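Local coordinates for protein lysine/ornithine decarboxylase (PDB 2PLJ) that catalyses the pyridoxal-phosphate-dependent decarboxylation of lysine and ornithine, giving the diamines cadaverine and putrescine, at residues N154-F159 and V166-R171; C145-V150 and R207-S212; T200-N205 and G243-S248. All blocks are in the same frame, centred on the assembly; numbering follows the deposited sequence.

Contact 1 of 3, residues N154-F159 and V166-R171; sequences NELEKF and VELLVR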
loop_
_atom_site.group_PDB
_atom_site.type_symbol
_atom_site.label_atom_id
_atom_site.label_comp_id
_atom_site.label_asym_id
_atom_site.label_seq_id
_atom_site.Cartn_x
_atom_site.Cartn_y
_atom_site.Cartn_z
ATOM N N ASN A 154 27.369 14.773 -0.838
ATOM C CA ASN A 154 26.473 15.329 0.183
ATOM C C ASN A 154 26.305 14.298 1.308
ATOM O O ASN A 154 26.395 14.617 2.487
ATOM C CB ASN A 154 25.138 15.691 -0.472
ATOM C CG ASN A 154 24.089 16.199 0.515
ATOM O OD1 ASN A 154 23.441 15.416 1.229
ATOM N ND2 ASN A 154 23.846 17.513 0.489
ATOM N N GLU A 155 26.077 13.052 0.922
ATOM C CA GLU A 155 25.993 11.956 1.881
ATOM C C GLU A 155 27.334 11.727 2.606
ATOM O O GLU A 155 27.369 11.552 3.830
ATOM C CB GLU A 155 25.528 10.678 1.194
ATOM C CG GLU A 155 25.009 9.623 2.178
ATOM C CD GLU A 155 23.612 9.985 2.739
ATOM O OE1 GLU A 155 22.979 10.965 2.232
ATOM O OE2 GLU A 155 23.171 9.286 3.683
ATOM N N LEU A 156 28.425 11.714 1.847
ATOM C CA LEU A 156 29.749 11.511 2.451
ATOM C C LEU A 156 29.991 12.512 3.595
ATOM O O LEU A 156 30.513 12.139 4.658
ATOM C CB LEU A 156 30.854 11.630 1.379
ATOM C CG LEU A 156 32.267 11.365 1.923
ATOM C CD1 LEU A 156 32.413 9.903 2.373
ATOM C CD2 LEU A 156 33.330 11.795 0.894
ATOM N N GLU A 157 29.612 13.775 3.373
ATOM C CA GLU A 157 29.812 14.848 4.362
ATOM C C GLU A 157 29.168 14.492 5.708
ATOM O O GLU A 157 29.693 14.872 6.772
ATOM C CB GLU A 157 29.271 16.193 3.823
ATOM C CG GLU A 157 29.567 17.431 4.696
ATOM C CD GLU A 157 28.583 17.604 5.880
ATOM O OE1 GLU A 157 27.539 16.901 5.960
ATOM O OE2 GLU A 157 28.858 18.460 6.749
ATOM N N LYS A 158 28.043 13.766 5.656
ATOM C CA LYS A 158 27.306 13.355 6.852
ATOM C C LYS A 158 28.146 12.488 7.793
ATOM O O LYS A 158 27.783 12.321 8.965
ATOM C CB LYS A 158 26.023 12.595 6.468
ATOM C CG LYS A 158 25.122 13.420 5.589
ATOM C CD LYS A 158 23.774 12.719 5.409
ATOM C CE LYS A 158 22.895 13.532 4.454
ATOM N NZ LYS A 158 21.734 12.698 3.993
ATOM N N PHE A 159 29.221 11.903 7.259
ATOM C CA PHE A 159 30.070 10.975 8.026
ATOM C C PHE A 159 31.320 11.596 8.652
ATOM O O PHE A 159 32.080 10.914 9.366
ATOM C CB PHE A 159 30.429 9.733 7.189
ATOM C CG PHE A 159 29.260 8.805 7.037
ATOM C CD1 PHE A 159 28.912 7.963 8.087
ATOM C CD2 PHE A 159 28.446 8.873 5.892
ATOM C CE1 PHE A 159 27.778 7.127 7.985
ATOM C CE2 PHE A 159 27.323 8.065 5.766
ATOM C CZ PHE A 159 26.983 7.181 6.810
ATOM N N VAL A 166 32.973 4.526 11.498
ATOM C CA VAL A 166 32.322 3.922 10.335
ATOM C C VAL A 166 33.302 3.438 9.250
ATOM O O VAL A 166 34.443 3.924 9.153
ATOM C CB VAL A 166 31.305 4.922 9.673
ATOM C CG1 VAL A 166 30.245 5.401 10.696
ATOM C CG2 VAL A 166 32.035 6.087 9.004
ATOM N N GLU A 167 32.839 2.496 8.426
ATOM C CA GLU A 167 33.489 2.233 7.141
ATOM C C GLU A 167 32.390 2.199 6.079
ATOM O O GLU A 167 31.294 1.713 6.334
ATOM C CB GLU A 167 34.303 0.937 7.141
ATOM C CG GLU A 167 33.526 -0.299 7.589
ATOM C CD GLU A 167 34.370 -1.580 7.638
ATOM O OE1 GLU A 167 35.587 -1.519 7.367
ATOM O OE2 GLU A 167 33.809 -2.644 7.973
ATOM N N LEU A 168 32.684 2.748 4.908
ATOM C CA LEU A 168 31.629 2.992 3.910
ATOM C C LEU A 168 31.784 2.133 2.649
ATOM O O LEU A 168 32.907 1.905 2.155
ATOM C CB LEU A 168 31.667 4.475 3.497
ATOM C CG LEU A 168 31.541 5.505 4.635
ATOM C CD1 LEU A 168 31.599 6.891 4.051
ATOM C CD2 LEU A 168 30.231 5.261 5.403
ATOM N N LEU A 169 30.646 1.696 2.113
ATOM C CA LEU A 169 30.582 1.116 0.773
ATOM C C LEU A 169 30.116 2.218 -0.168
ATOM O O LEU A 169 29.123 2.914 0.129
ATOM C CB LEU A 169 29.591 -0.060 0.722
ATOM C CG LEU A 169 29.997 -1.306 1.523
ATOM C CD1 LEU A 169 28.782 -2.260 1.705
ATOM C CD2 LEU A 169 31.178 -2.017 0.870
ATOM N N VAL A 170 30.800 2.364 -1.304
ATOM C CA VAL A 170 30.409 3.363 -2.300
ATOM C C VAL A 170 29.585 2.652 -3.359
ATOM O O VAL A 170 30.068 1.706 -3.973
ATOM C CB VAL A 170 31.637 4.058 -2.972
ATOM C CG1 VAL A 170 31.127 5.105 -3.952
ATOM C CG2 VAL A 170 32.522 4.700 -1.895
ATOM N N ARG A 171 28.332 3.080 -3.529
ATOM C CA ARG A 171 27.409 2.376 -4.396
ATOM C C ARG A 171 27.482 2.990 -5.793
ATOM O O ARG A 171 27.323 4.213 -5.942
ATOM C CB ARG A 171 25.970 2.468 -3.871
ATOM C CG ARG A 171 24.980 1.799 -4.846
ATOM C CD ARG A 171 23.642 1.594 -4.172
ATOM N NE ARG A 171 22.627 1.184 -5.135
ATOM C CZ ARG A 171 21.343 0.934 -4.831
ATOM N NH1 ARG A 171 20.907 0.966 -3.570
ATOM N NH2 ARG A 171 20.481 0.625 -5.811
#

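Contact 2 of 3, residues C145-V150 and R207-S212; sequences CNVFVV and RIKGLS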
loop_
_atom_site.group_PDB
_atom_site.type_symbol
_atom_site.label_atom_id
_atom_site.label_comp_id
_atom_site.label_asym_id
_atom_site.label_seq_id
_atom_site.Cartn_x
_atom_site.Cartn_y
_atom_site.Cartn_z
ATOM N N CYS A 145 26.031 -1.303 14.337
ATOM C CA CYS A 145 26.198 -1.396 12.897
ATOM C C CYS A 145 27.037 -0.207 12.445
ATOM O O CYS A 145 26.628 0.955 12.639
ATOM C CB CYS A 145 24.832 -1.414 12.190
ATOM S SG CYS A 145 25.011 -1.549 10.403
ATOM N N ASN A 146 28.179 -0.494 11.832
ATOM C CA ASN A 146 29.132 0.562 11.462
ATOM C C ASN A 146 29.521 0.591 9.978
ATOM O O ASN A 146 30.481 1.279 9.588
ATOM C CB ASN A 146 30.383 0.485 12.351
ATOM C CG ASN A 146 31.061 -0.877 12.301
ATOM O OD1 ASN A 146 30.958 -1.604 11.318
ATOM N ND2 ASN A 146 31.766 -1.229 13.380
ATOM N N VAL A 147 28.798 -0.186 9.160
ATOM C CA VAL A 147 29.004 -0.190 7.717
ATOM C C VAL A 147 27.790 0.516 7.089
ATOM O O VAL A 147 26.623 0.134 7.357
ATOM C CB VAL A 147 29.108 -1.629 7.127
ATOM C CG1 VAL A 147 29.297 -1.586 5.571
ATOM C CG2 VAL A 147 30.276 -2.412 7.764
ATOM N N PHE A 148 28.063 1.529 6.261
ATOM C CA PHE A 148 27.001 2.333 5.631
ATOM C C PHE A 148 27.342 2.508 4.161
ATOM O O PHE A 148 28.489 2.267 3.758
ATOM C CB PHE A 148 26.879 3.712 6.275
ATOM C CG PHE A 148 26.447 3.658 7.715
ATOM C CD1 PHE A 148 25.076 3.637 8.041
ATOM C CD2 PHE A 148 27.401 3.592 8.738
ATOM C CE1 PHE A 148 24.649 3.545 9.361
ATOM C CE2 PHE A 148 27.000 3.520 10.068
ATOM C CZ PHE A 148 25.627 3.484 10.396
ATOM N N VAL A 149 26.354 2.957 3.388
ATOM C CA VAL A 149 26.544 3.167 1.955
ATOM C C VAL A 149 26.464 4.657 1.654
ATOM O O VAL A 149 25.616 5.374 2.237
ATOM C CB VAL A 149 25.421 2.423 1.145
ATOM C CG1 VAL A 149 25.314 2.970 -0.317
ATOM C CG2 VAL A 149 25.604 0.889 1.193
ATOM N N VAL A 150 27.308 5.120 0.735
ATOM C CA VAL A 150 27.161 6.454 0.157
ATOM C C VAL A 150 27.216 6.363 -1.352
ATOM O O VAL A 150 27.879 5.477 -1.893
ATOM C CB VAL A 150 28.213 7.455 0.690
ATOM C CG1 VAL A 150 28.070 7.600 2.211
ATOM C CG2 VAL A 150 29.642 7.040 0.292
ATOM N N ARG A 207 37.038 6.107 6.308
ATOM C CA ARG A 207 37.411 4.805 5.761
ATOM C C ARG A 207 36.412 4.332 4.708
ATOM O O ARG A 207 35.194 4.361 4.936
ATOM C CB ARG A 207 37.499 3.766 6.884
ATOM C CG ARG A 207 37.687 2.321 6.384
ATOM C CD ARG A 207 38.015 1.325 7.505
ATOM N NE ARG A 207 37.816 -0.054 7.044
ATOM C CZ ARG A 207 38.692 -0.731 6.299
ATOM N NH1 ARG A 207 39.846 -0.168 5.943
ATOM N NH2 ARG A 207 38.415 -1.972 5.911
ATOM N N ILE A 208 36.946 3.881 3.577
ATOM C CA ILE A 208 36.125 3.226 2.553
ATOM C C ILE A 208 36.360 1.711 2.640
ATOM O O ILE A 208 37.501 1.234 2.443
ATOM C CB ILE A 208 36.445 3.756 1.123
ATOM C CG1 ILE A 208 36.209 5.285 1.009
ATOM C CG2 ILE A 208 35.639 2.967 0.071
ATOM C CD1 ILE A 208 34.812 5.770 1.413
ATOM N N LYS A 209 35.289 0.978 2.939
ATOM C CA LYS A 209 35.288 -0.487 3.007
ATOM C C LYS A 209 35.371 -1.076 1.594
ATOM O O LYS A 209 36.076 -2.046 1.363
ATOM C CB LYS A 209 34.017 -0.991 3.692
ATOM C CG LYS A 209 34.035 -2.489 3.953
ATOM C CD LYS A 209 32.782 -2.952 4.694
ATOM C CE LYS A 209 32.850 -4.457 4.995
ATOM N NZ LYS A 209 33.829 -4.721 6.100
ATOM N N GLY A 210 34.679 -0.464 0.637
ATOM C CA GLY A 210 34.694 -1.008 -0.714
ATOM C C GLY A 210 33.578 -0.430 -1.565
ATOM O O GLY A 210 33.156 0.713 -1.342
ATOM N N LEU A 211 33.115 -1.240 -2.523
ATOM C CA LEU A 211 32.101 -0.833 -3.503
ATOM C C LEU A 211 30.865 -1.720 -3.409
ATOM O O LEU A 211 30.942 -2.874 -2.969
ATOM C CB LEU A 211 32.652 -0.923 -4.931
ATOM C CG LEU A 211 33.965 -0.196 -5.240
ATOM C CD1 LEU A 211 34.350 -0.395 -6.733
ATOM C CD2 LEU A 211 33.832 1.272 -4.934
ATOM N N SER A 212 29.725 -1.183 -3.842
ATOM C CA SER A 212 28.505 -1.987 -3.904
ATOM C C SER A 212 27.705 -1.605 -5.126
ATOM O O SER A 212 27.907 -0.529 -5.710
ATOM C CB SER A 212 27.657 -1.803 -2.643
ATOM O OG SER A 212 27.017 -0.540 -2.641
#

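Contact 3 of 3, residues T200-N205 and G243-S248; sequences TAKEWN and GLPALS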
loop_
_atom_site.group_PDB
_atom_site.type_symbol
_atom_site.label_atom_id
_atom_site.label_comp_id
_atom_site.label_asym_id
_atom_site.label_seq_id
_atom_site.Cartn_x
_atom_site.Cartn_y
_atom_site.Cartn_z
ATOM N N THR A 200 37.972 11.964 -1.874
ATOM C CA THR A 200 37.470 12.910 -0.869
ATOM C C THR A 200 37.420 12.263 0.526
ATOM O O THR A 200 37.787 12.911 1.524
ATOM C CB THR A 200 36.108 13.534 -1.270
ATOM O OG1 THR A 200 36.233 14.134 -2.562
ATOM C CG2 THR A 200 35.677 14.609 -0.292
ATOM N N ALA A 201 37.016 10.991 0.587
ATOM C CA ALA A 201 36.998 10.256 1.853
ATOM C C ALA A 201 38.411 10.211 2.452
ATOM O O ALA A 201 38.587 10.360 3.661
ATOM C CB ALA A 201 36.449 8.838 1.642
ATOM N N LYS A 202 39.426 10.027 1.606
ATOM C CA LYS A 202 40.810 10.021 2.114
ATOM C C LYS A 202 41.180 11.388 2.720
ATOM O O LYS A 202 41.745 11.453 3.819
ATOM C CB LYS A 202 41.827 9.629 1.040
ATOM C CG LYS A 202 43.241 9.462 1.638
ATOM C CD LYS A 202 44.305 9.322 0.581
ATOM C CE LYS A 202 45.679 9.092 1.214
ATOM N NZ LYS A 202 46.591 8.384 0.261
ATOM N N GLU A 203 40.826 12.460 2.008
ATOM C CA GLU A 203 41.068 13.829 2.473
ATOM C C GLU A 203 40.400 14.041 3.825
ATOM O O GLU A 203 41.004 14.624 4.732
ATOM C CB GLU A 203 40.540 14.850 1.460
ATOM C CG GLU A 203 41.385 14.957 0.193
ATOM C CD GLU A 203 40.678 15.669 -0.974
ATOM O OE1 GLU A 203 39.575 16.236 -0.783
ATOM O OE2 GLU A 203 41.245 15.660 -2.095
ATOM N N TRP A 204 39.183 13.515 3.964
ATOM C CA TRP A 204 38.371 13.692 5.171
ATOM C C TRP A 204 38.623 12.638 6.256
ATOM O O TRP A 204 37.938 12.627 7.276
ATOM C CB TRP A 204 36.871 13.760 4.812
ATOM C CG TRP A 204 36.498 14.964 3.977
ATOM C CD1 TRP A 204 37.285 16.065 3.692
ATOM C CD2 TRP A 204 35.243 15.190 3.329
ATOM N NE1 TRP A 204 36.581 16.955 2.909
ATOM C CE2 TRP A 204 35.323 16.445 2.680
ATOM C CE3 TRP A 204 34.043 14.466 3.263
ATOM C CZ2 TRP A 204 34.245 16.983 1.949
ATOM C CZ3 TRP A 204 32.973 14.994 2.531
ATOM C CH2 TRP A 204 33.084 16.248 1.884
ATOM N N ASN A 205 39.630 11.789 6.049
ATOM C CA ASN A 205 39.929 10.656 6.941
ATOM C C ASN A 205 38.713 9.768 7.262
ATOM O O ASN A 205 38.470 9.415 8.421
ATOM C CB ASN A 205 40.617 11.131 8.225
ATOM C CG ASN A 205 41.929 11.797 7.953
ATOM O OD1 ASN A 205 42.737 11.294 7.165
ATOM N ND2 ASN A 205 42.168 12.933 8.603
ATOM N N GLY A 243 47.203 5.622 -5.882
ATOM C CA GLY A 243 47.887 5.619 -4.591
ATOM C C GLY A 243 46.974 5.727 -3.372
ATOM O O GLY A 243 47.430 6.060 -2.276
ATOM N N LEU A 244 45.689 5.443 -3.558
ATOM C CA LEU A 244 44.703 5.497 -2.471
ATOM C C LEU A 244 44.636 4.133 -1.757
ATOM O O LEU A 244 45.079 3.122 -2.319
ATOM C CB LEU A 244 43.322 5.898 -3.021
ATOM C CG LEU A 244 43.147 7.307 -3.602
ATOM C CD1 LEU A 244 41.902 7.388 -4.466
ATOM C CD2 LEU A 244 43.131 8.386 -2.522
ATOM N N PRO A 245 44.124 4.096 -0.506
ATOM C CA PRO A 245 44.017 2.790 0.167
ATOM C C PRO A 245 43.225 1.770 -0.667
ATOM O O PRO A 245 42.153 2.099 -1.170
ATOM C CB PRO A 245 43.260 3.113 1.464
ATOM C CG PRO A 245 43.493 4.570 1.694
ATOM C CD PRO A 245 43.665 5.207 0.350
ATOM N N ALA A 246 43.762 0.556 -0.805
ATOM C CA ALA A 246 43.104 -0.510 -1.581
ATOM C C ALA A 246 41.780 -0.917 -0.951
ATOM O O ALA A 246 41.663 -0.975 0.284
ATOM C CB ALA A 246 44.028 -1.735 -1.711
ATOM N N LEU A 247 40.785 -1.186 -1.796
ATOM C CA LEU A 247 39.433 -1.536 -1.302
ATOM C C LEU A 247 39.331 -3.005 -0.927
ATOM O O LEU A 247 39.841 -3.884 -1.656
ATOM C CB LEU A 247 38.368 -1.176 -2.333
ATOM C CG LEU A 247 38.384 0.282 -2.807
ATOM C CD1 LEU A 247 37.128 0.566 -3.637
ATOM C CD2 LEU A 247 38.509 1.263 -1.637
ATOM N N SER A 248 38.685 -3.274 0.205
ATOM C CA SER A 248 38.654 -4.639 0.735
ATOM C C SER A 248 37.439 -5.465 0.313
ATOM O O SER A 248 37.477 -6.698 0.385
ATOM C CB SER A 248 38.750 -4.620 2.273
ATOM O OG SER A 248 37.522 -4.197 2.858
#

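Contact 1 of 3, residues N154-F159 and V166-R171
Phe159 and Leu168 make the one CH-pi contact of this interface, of nearly ideal form: Leu168 CD2 stands 3.8 Å above the centroid of the Phe159 ring and only 1° off its normal. The Phe159 ring can receive the methyl because its CG lies anti to the carbonyl carbon (chi1 -73°), which swings the ring toward the strand.

Apolar contacts complete the seam. The other Leu168 methyl, CD1, meets Leu156 CD1 at 3.5 Å, so one leucine serves both Leu156 and Phe159. Val166, just ahead of strand 167-171, brings CG2 to 3.8 Å from Phe159 CD1, its side chain crossing that of phenylalanine at about a right angle.

The Glu155-Lys158 pair takes no part in the contact with 166-171. Lys158 NZ bridges to Glu155 OE1 at 2.8 Å, arriving 38° out of the carboxylate plane, and also bonds Lys132 O and, on the second subunit, Met307 O, while Glu155 OE2 pairs with Lys132.

The chemistry thus divides segment 154-159 in two: a buried hydrocarbon face seats it on the strand within a beta-alpha-beta unit, and polar groups bond Lys132 and, through Lys158, the second subunit.

Contact 2 of 3, residues C145-V150 and R207-S212
Val147 and Lys209 meet through hydrocarbon alone, even though one of them is a lysine. The methylene CD of Lys209 rests against both branches of the valine, 3.8 Å from Val147 CG1 and 4.0 Å from Val147 CG2, and the two side chains cross at about a right angle. A second, looser touch lies further along the strands, where Val149 CG2 approaches Ser212 OG at 4.3 Å, a van der Waals contact and nothing more.

What holds the lysine in place lies one shell out. Its chain runs extended as far as CE and then bends at chi4 (74°), which carries NZ to Glu167 OE2 in a salt bridge. The other carboxylate oxygen, Glu167 OE1, pairs with Arg207 NE, so one glutamate gathers two cations of segment 207-212, which probably keeps the carboxylate ionised. Val147 packs on Glu167 too, and its side chain lies about 5 Å from a bound magnesium ion. At the other touch Arg171 plays the intermediary, packing against both Val149 and Ser212; it belongs to the pocket of the phosphopyridoxyl-putrescine adduct, and the side chain of Val149 comes within about 7 Å of that ligand.

The backbones stay apart, with the nearest CA pair, Val147 and Lys209, at 7.9 Å, because the strands are not neighbours. Strand 167-171 runs between them, hydrogen-bonded in parallel to both, and the touching parts diverge by 42°, consistent with the twist of a beta/alpha barrel. The side chains therefore reach across the middle strand on its barrel-facing side, while Phe148 turns outward to Phe159, which follows helix 153-157, and Leu211 to Leu247, in the loop between helix 223-241 and strand 249-251. Strands 125-127 and 249-251 continue the wall beyond the pair.

Contact 3 of 3, residues T200-N205 and G243-S248
Lys202 reaches from the last turn of helix 191-203 to the loop 243-248 as a long, straight rod. Its CG lies anti to the backbone N (chi1 -173°) and the chain stays extended to the amine, so that its methylenes, more than its charge, make the contact. The lysine and Leu244 cross obliquely, and where they do so the fit is tight: Lys202 CD sits 3.4 Å from Leu244 CD2, closer than carbons usually pack, with Lys202 CB touching the same methyl at 4.0 Å. Pro245 comes to the rod at a slant as well, its ring carbon CD lying 4.2 Å from Lys202 CD. At the tip, Lys202 NZ is 3.5 Å from Gly243 O, too far to count as a hydrogen bond, although the proximity is probably mildly favourable.

Both partners stand at helix ends. Asn205, with positive phi, closes helix 191-203 in a Schellman motif, and Gly243 ends helix 223-241 by the same device. Behind the lysine, Trp204 turns to the other flank of its helix, where Thr200 CG2 lies 3.4 Å above the indole plane and Lys160 makes a cation-pi contact.

Leu244 also packs on Ile198 and Val239, linking helices 191-203 and 223-241. Here the chain is about to return to the parallel sheet as strands 207-212 and 249-251, so the contact, between the last turn of one outer helix and the loop that follows the next, lies in the outer layer of the beta/alpha barrel.

The three contacts occupy one sector of the beta/alpha barrel at successive depths. Contact 2 bridges strands 147-150 and 207-212 on the inner side; contact 1, 7 Å away centre to centre, seats helix 153-157 on the intervening strand 167-171; contact 3, about 12 Å from each, joins helix 191-203 to the loop after helix 223-241 at the surface. Along the chain contact 1 is nested within the loop closed by contact 2, whereas contacts 2 and 3 interleave. Leu156 packing on Trp204 joins contact 1 to contact 3, and Ile208 against Ala201 and Leu247 joins contact 2 to it, so that packing runs continuously from near the cofactor pocket to the outer surface.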